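Local coordinates for uncharacterized protein (Legionella longbeachae NSW150, PDB 4JZA), which is a phosphoinositide phosphatase that probably removes the 3-phosphate from phosphatidylinositol 3-phosphate, and so may act on host lipids during infection, at residues T416-P428 with P436-A448. Numbering follows the deposited sequence.
Sequences TLISPIHATEYVP and PTLPPDLDLYKLA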
loop_
_atom_site.group_PDB
_atom_site.type_symbol
_atom_site.label_atom_id
_atom_site.label_comp_id
_atom_site.label_asym_id
_atom_site.label_seq_id
_atom_site.Cartn_x
_atom_site.Cartn_y
_atom_site.Cartn_z
ATOM N N THR A 416 3.495 14.285 16.699
ATOM C CA THR A 416 3.881 13.748 15.413
ATOM C C THR A 416 5.385 13.664 15.281
ATOM O O THR A 416 6.107 14.578 15.649
ATOM C CB THR A 416 3.329 14.586 14.253
ATOM O OG1 THR A 416 3.925 15.882 14.273
ATOM C CG2 THR A 416 1.836 14.721 14.364
ATOM N N LEU A 417 5.848 12.550 14.738
ATOM C CA LEU A 417 7.261 12.345 14.516
ATOM C C LEU A 417 7.556 12.350 13.029
ATOM O O LEU A 417 7.817 11.317 12.447
ATOM C CB LEU A 417 7.693 11.025 15.140
ATOM C CG LEU A 417 7.385 10.927 16.632
ATOM C CD1 LEU A 417 7.676 9.547 17.182
ATOM C CD2 LEU A 417 8.139 11.991 17.409
ATOM N N ILE A 418 7.503 13.525 12.419
ATOM C CA ILE A 418 7.766 13.650 10.996
ATOM C C ILE A 418 8.706 14.808 10.707
ATOM O O ILE A 418 8.915 15.664 11.547
ATOM C CB ILE A 418 6.468 13.793 10.184
ATOM C CG1 ILE A 418 5.895 15.197 10.311
ATOM C CG2 ILE A 418 5.450 12.763 10.624
ATOM C CD1 ILE A 418 4.577 15.360 9.602
ATOM N N SER A 419 9.279 14.817 9.513
ATOM C CA SER A 419 10.298 15.791 9.164
ATOM C C SER A 419 10.023 16.529 7.868
ATOM O O SER A 419 10.490 16.132 6.810
ATOM C CB SER A 419 11.654 15.106 9.080
ATOM O OG SER A 419 11.861 14.291 10.206
ATOM N N PRO A 420 9.271 17.614 7.969
ATOM C CA PRO A 420 8.979 18.493 6.832
ATOM C C PRO A 420 10.256 18.988 6.215
ATOM O O PRO A 420 11.159 19.348 6.952
ATOM C CB PRO A 420 8.254 19.674 7.469
ATOM C CG PRO A 420 7.734 19.137 8.744
ATOM C CD PRO A 420 8.712 18.124 9.217
ATOM N N ILE A 421 10.341 18.983 4.890
ATOM C CA ILE A 421 11.525 19.450 4.155
ATOM C C ILE A 421 11.026 20.085 2.876
ATOM O O ILE A 421 10.282 19.434 2.150
ATOM C CB ILE A 421 12.498 18.272 3.885
ATOM C CG1 ILE A 421 13.758 18.748 3.173
ATOM C CG2 ILE A 421 11.858 17.125 3.087
ATOM C CD1 ILE A 421 14.891 19.034 4.128
ATOM N N HIS A 422 11.345 21.365 2.633
ATOM C CA HIS A 422 10.956 22.043 1.363
ATOM C C HIS A 422 11.744 21.458 0.182
ATOM O O HIS A 422 12.810 20.846 0.356
ATOM C CB HIS A 422 11.174 23.567 1.399
ATOM C CG HIS A 422 10.092 24.336 2.100
ATOM N ND1 HIS A 422 9.027 24.924 1.432
ATOM C CD2 HIS A 422 9.933 24.642 3.414
ATOM C CE1 HIS A 422 8.251 25.542 2.312
ATOM N NE2 HIS A 422 8.780 25.385 3.519
ATOM N N ALA A 423 11.222 21.658 -1.027
ATOM C CA ALA A 423 11.908 21.198 -2.223
ATOM C C ALA A 423 13.277 21.862 -2.424
ATOM O O ALA A 423 14.185 21.263 -2.975
ATOM C CB ALA A 423 11.038 21.421 -3.436
ATOM N N THR A 424 13.450 23.092 -1.970
ATOM C CA THR A 424 14.741 23.765 -2.151
ATOM C C THR A 424 15.869 23.222 -1.263
ATOM O O THR A 424 17.033 23.540 -1.488
ATOM C CB THR A 424 14.590 25.289 -1.960
ATOM O OG1 THR A 424 13.840 25.547 -0.768
ATOM C CG2 THR A 424 13.839 25.896 -3.162
ATOM N N GLU A 425 15.531 22.398 -0.272
ATOM C CA GLU A 425 16.510 21.859 0.682
ATOM C C GLU A 425 16.735 20.326 0.620
ATOM O O GLU A 425 17.714 19.832 1.187
ATOM C CB GLU A 425 16.081 22.255 2.077
ATOM C CG GLU A 425 15.824 23.750 2.219
ATOM C CD GLU A 425 15.063 24.113 3.493
ATOM O OE1 GLU A 425 14.105 23.390 3.904
ATOM O OE2 GLU A 425 15.429 25.148 4.079
ATOM N N TYR A 426 15.857 19.601 -0.090
ATOM C CA TYR A 426 15.804 18.137 -0.047
ATOM C C TYR A 426 16.921 17.410 -0.830
ATOM O O TYR A 426 17.011 17.500 -2.079
ATOM C CB TYR A 426 14.407 17.626 -0.493
ATOM C CG TYR A 426 14.307 16.096 -0.625
ATOM C CD1 TYR A 426 14.537 15.257 0.464
ATOM C CD2 TYR A 426 14.028 15.503 -1.839
ATOM C CE1 TYR A 426 14.464 13.881 0.343
ATOM C CE2 TYR A 426 13.967 14.134 -1.971
ATOM C CZ TYR A 426 14.179 13.327 -0.876
ATOM O OH TYR A 426 14.121 11.955 -1.025
ATOM N N VAL A 427 17.758 16.676 -0.084
ATOM C CA VAL A 427 18.751 15.777 -0.686
ATOM C C VAL A 427 18.327 14.320 -0.489
ATOM O O VAL A 427 18.225 13.849 0.650
ATOM C CB VAL A 427 20.166 15.935 -0.068
ATOM C CG1 VAL A 427 21.187 15.122 -0.872
ATOM C CG2 VAL A 427 20.585 17.401 0.026
ATOM N N PRO A 428 18.074 13.597 -1.588
ATOM C CA PRO A 428 17.809 12.157 -1.459
ATOM C C PRO A 428 18.984 11.396 -0.807
ATOM O O PRO A 428 20.117 11.508 -1.280
ATOM C CB PRO A 428 17.576 11.706 -2.915
ATOM C CG PRO A 428 17.171 12.945 -3.659
ATOM C CD PRO A 428 17.896 14.079 -2.971
ATOM N N PRO A 436 13.122 9.813 -5.333
ATOM C CA PRO A 436 13.416 11.028 -6.090
ATOM C C PRO A 436 12.387 12.125 -5.811
ATOM O O PRO A 436 12.721 13.289 -5.947
ATOM C CB PRO A 436 13.375 10.577 -7.567
ATOM C CG PRO A 436 13.166 9.093 -7.546
ATOM C CD PRO A 436 12.594 8.743 -6.195
ATOM N N THR A 437 11.164 11.784 -5.402
ATOM C CA THR A 437 10.150 12.822 -5.131
ATOM C C THR A 437 10.246 13.455 -3.700
ATOM O O THR A 437 10.900 12.930 -2.814
ATOM C CB THR A 437 8.725 12.282 -5.405
ATOM O OG1 THR A 437 8.526 11.093 -4.648
ATOM C CG2 THR A 437 8.528 11.963 -6.884
ATOM N N LEU A 438 9.615 14.606 -3.500
ATOM C CA LEU A 438 9.609 15.280 -2.207
ATOM C C LEU A 438 8.794 14.431 -1.236
ATOM O O LEU A 438 7.690 13.987 -1.573
ATOM C CB LEU A 438 8.989 16.681 -2.324
ATOM C CG LEU A 438 9.155 17.572 -1.098
ATOM C CD1 LEU A 438 10.607 17.951 -0.934
ATOM C CD2 LEU A 438 8.291 18.829 -1.123
ATOM N N PRO A 439 9.356 14.154 -0.054
ATOM C CA PRO A 439 8.576 13.469 0.952
ATOM C C PRO A 439 7.338 14.281 1.311
ATOM O O PRO A 439 7.329 15.530 1.241
ATOM C CB PRO A 439 9.525 13.381 2.153
ATOM C CG PRO A 439 10.879 13.421 1.578
ATOM C CD PRO A 439 10.774 14.255 0.324
ATOM N N PRO A 440 6.288 13.570 1.713
ATOM C CA PRO A 440 4.999 14.199 1.971
ATOM C C PRO A 440 4.968 14.944 3.291
ATOM O O PRO A 440 4.069 15.734 3.537
ATOM C CB PRO A 440 4.065 12.997 2.028
ATOM C CG PRO A 440 4.940 11.880 2.579
ATOM C CD PRO A 440 6.279 12.110 1.979
ATOM N N ASP A 441 5.965 14.704 4.127
ATOM C CA ASP A 441 6.023 15.265 5.490
ATOM C C ASP A 441 5.593 16.752 5.545
ATOM O O ASP A 441 4.841 17.110 6.424
ATOM C CB ASP A 441 7.423 15.088 6.162
ATOM C CG ASP A 441 7.894 13.600 6.300
ATOM O OD1 ASP A 441 7.864 12.873 5.289
ATOM O OD2 ASP A 441 8.353 13.152 7.393
ATOM N N LEU A 442 6.033 17.620 4.637
ATOM C CA LEU A 442 5.665 19.042 4.780
ATOM C C LEU A 442 4.160 19.258 4.540
ATOM O O LEU A 442 3.462 19.942 5.315
ATOM C CB LEU A 442 6.518 19.947 3.883
ATOM C CG LEU A 442 6.079 21.422 3.822
ATOM C CD1 LEU A 442 6.242 22.130 5.163
ATOM C CD2 LEU A 442 6.808 22.195 2.729
ATOM N N ASP A 443 3.647 18.640 3.491
ATOM C CA ASP A 443 2.195 18.664 3.249
ATOM C C ASP A 443 1.428 18.067 4.405
ATOM O O ASP A 443 0.473 18.648 4.884
ATOM C CB ASP A 443 1.830 17.964 1.924
ATOM C CG ASP A 443 2.164 18.825 0.683
ATOM O OD1 ASP A 443 2.099 20.086 0.715
ATOM O OD2 ASP A 443 2.512 18.227 -0.339
ATOM N N LEU A 444 1.857 16.912 4.891
ATOM C CA LEU A 444 1.165 16.306 6.044
ATOM C C LEU A 444 1.174 17.215 7.276
ATOM O O LEU A 444 0.168 17.374 7.930
ATOM C CB LEU A 444 1.797 14.959 6.410
ATOM C CG LEU A 444 1.857 13.917 5.310
ATOM C CD1 LEU A 444 2.384 12.580 5.803
ATOM C CD2 LEU A 444 0.507 13.752 4.687
ATOM N N TYR A 445 2.319 17.807 7.592
ATOM C CA TYR A 445 2.400 18.753 8.685
ATOM C C TYR A 445 1.306 19.794 8.539
ATOM O O TYR A 445 0.498 19.936 9.448
ATOM C CB TYR A 445 3.738 19.432 8.689
ATOM C CG TYR A 445 3.999 20.385 9.836
ATOM C CD1 TYR A 445 3.033 21.179 10.344
ATOM C CD2 TYR A 445 5.249 20.503 10.358
ATOM C CE1 TYR A 445 3.306 22.037 11.366
ATOM C CE2 TYR A 445 5.521 21.362 11.376
ATOM C CZ TYR A 445 4.520 22.122 11.867
ATOM O OH TYR A 445 4.720 23.004 12.874
ATOM N N LYS A 446 1.248 20.508 7.409
ATOM C CA LYS A 446 0.266 21.604 7.290
ATOM C C LYS A 446 -1.161 21.081 7.358
ATOM O O LYS A 446 -2.021 21.723 7.964
ATOM C CB LYS A 446 0.413 22.412 6.027
ATOM C CG LYS A 446 1.763 23.048 5.810
ATOM C CD LYS A 446 1.894 23.422 4.334
ATOM C CE LYS A 446 3.228 24.093 4.053
ATOM N NZ LYS A 446 3.567 24.064 2.604
ATOM N N LEU A 447 -1.415 19.921 6.757
ATOM C CA LEU A 447 -2.757 19.351 6.756
ATOM C C LEU A 447 -3.236 19.059 8.156
ATOM O O LEU A 447 -4.419 19.253 8.446
ATOM C CB LEU A 447 -2.833 18.088 5.912
ATOM C CG LEU A 447 -2.819 18.466 4.434
ATOM C CD1 LEU A 447 -2.372 17.284 3.586
ATOM C CD2 LEU A 447 -4.161 19.029 3.947
ATOM N N ALA A 448 -2.322 18.658 9.037
ATOM C CA ALA A 448 -2.692 18.363 10.431
ATOM C C ALA A 448 -2.938 19.615 11.297
ATOM O O ALA A 448 -3.825 19.613 12.163
ATOM C CB ALA A 448 -1.653 17.456 11.072
#
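P420 packs against L442 with their CA atoms 3.9 Å apart, while farther along A423 and L438 have CA atoms separated by 6.3 Å. Residues 416-428 thus run antiparallel to 436-448, an irregular loop laid along a proline-rich lead-in and the first turns of a helix. D441, near the start of that helix, makes the polar link: its OD2 accepts the backbone N-H of S419 at 2.9 Å from N, nearly straight at 169° and on the anti side of the carboxylate. With CG beside its own backbone N (chi1 -59°), the short aspartate side chain extends to the loop, and its OD2 also lies against CB of I418. I418 is buried, and its CD1 lies over the helix near CB of L444 and of Y445, an apolar setting that suits an isoleucine. P420 offers a compact ring edge: CG meets the rim of the Y445 ring in its plane, whereas CB packs on CD1 of L442, 3.9 Å away. The other leucine branch, CD2, sits over the face of the H422 imidazole, a CH-pi contact at 3.7 Å from the centroid. P439 CD lies over the face of the Y426 ring, 3.7 Å from its centroid, a second CH-pi contact; the Y426 hydroxyl is hydrogen-bonded to L435 O and T432 OG1. Between these contacts, L438 CD1 lies against I421 O, A423 CA and Y426 CB. Strand 412-416, this loop, helix 441-454 and the adjacent parallel strand 462-465 form a beta-alpha-beta crossover. S419 OG hydrogen-bonds Y468 N, and the S419 side chain touches R556, the arginine that closes a C-X5-R sequence and opens helix 556-574; that sequence matches the phosphate-binding loop of cysteine-dependent phosphatases, consistent with a place beside the active site.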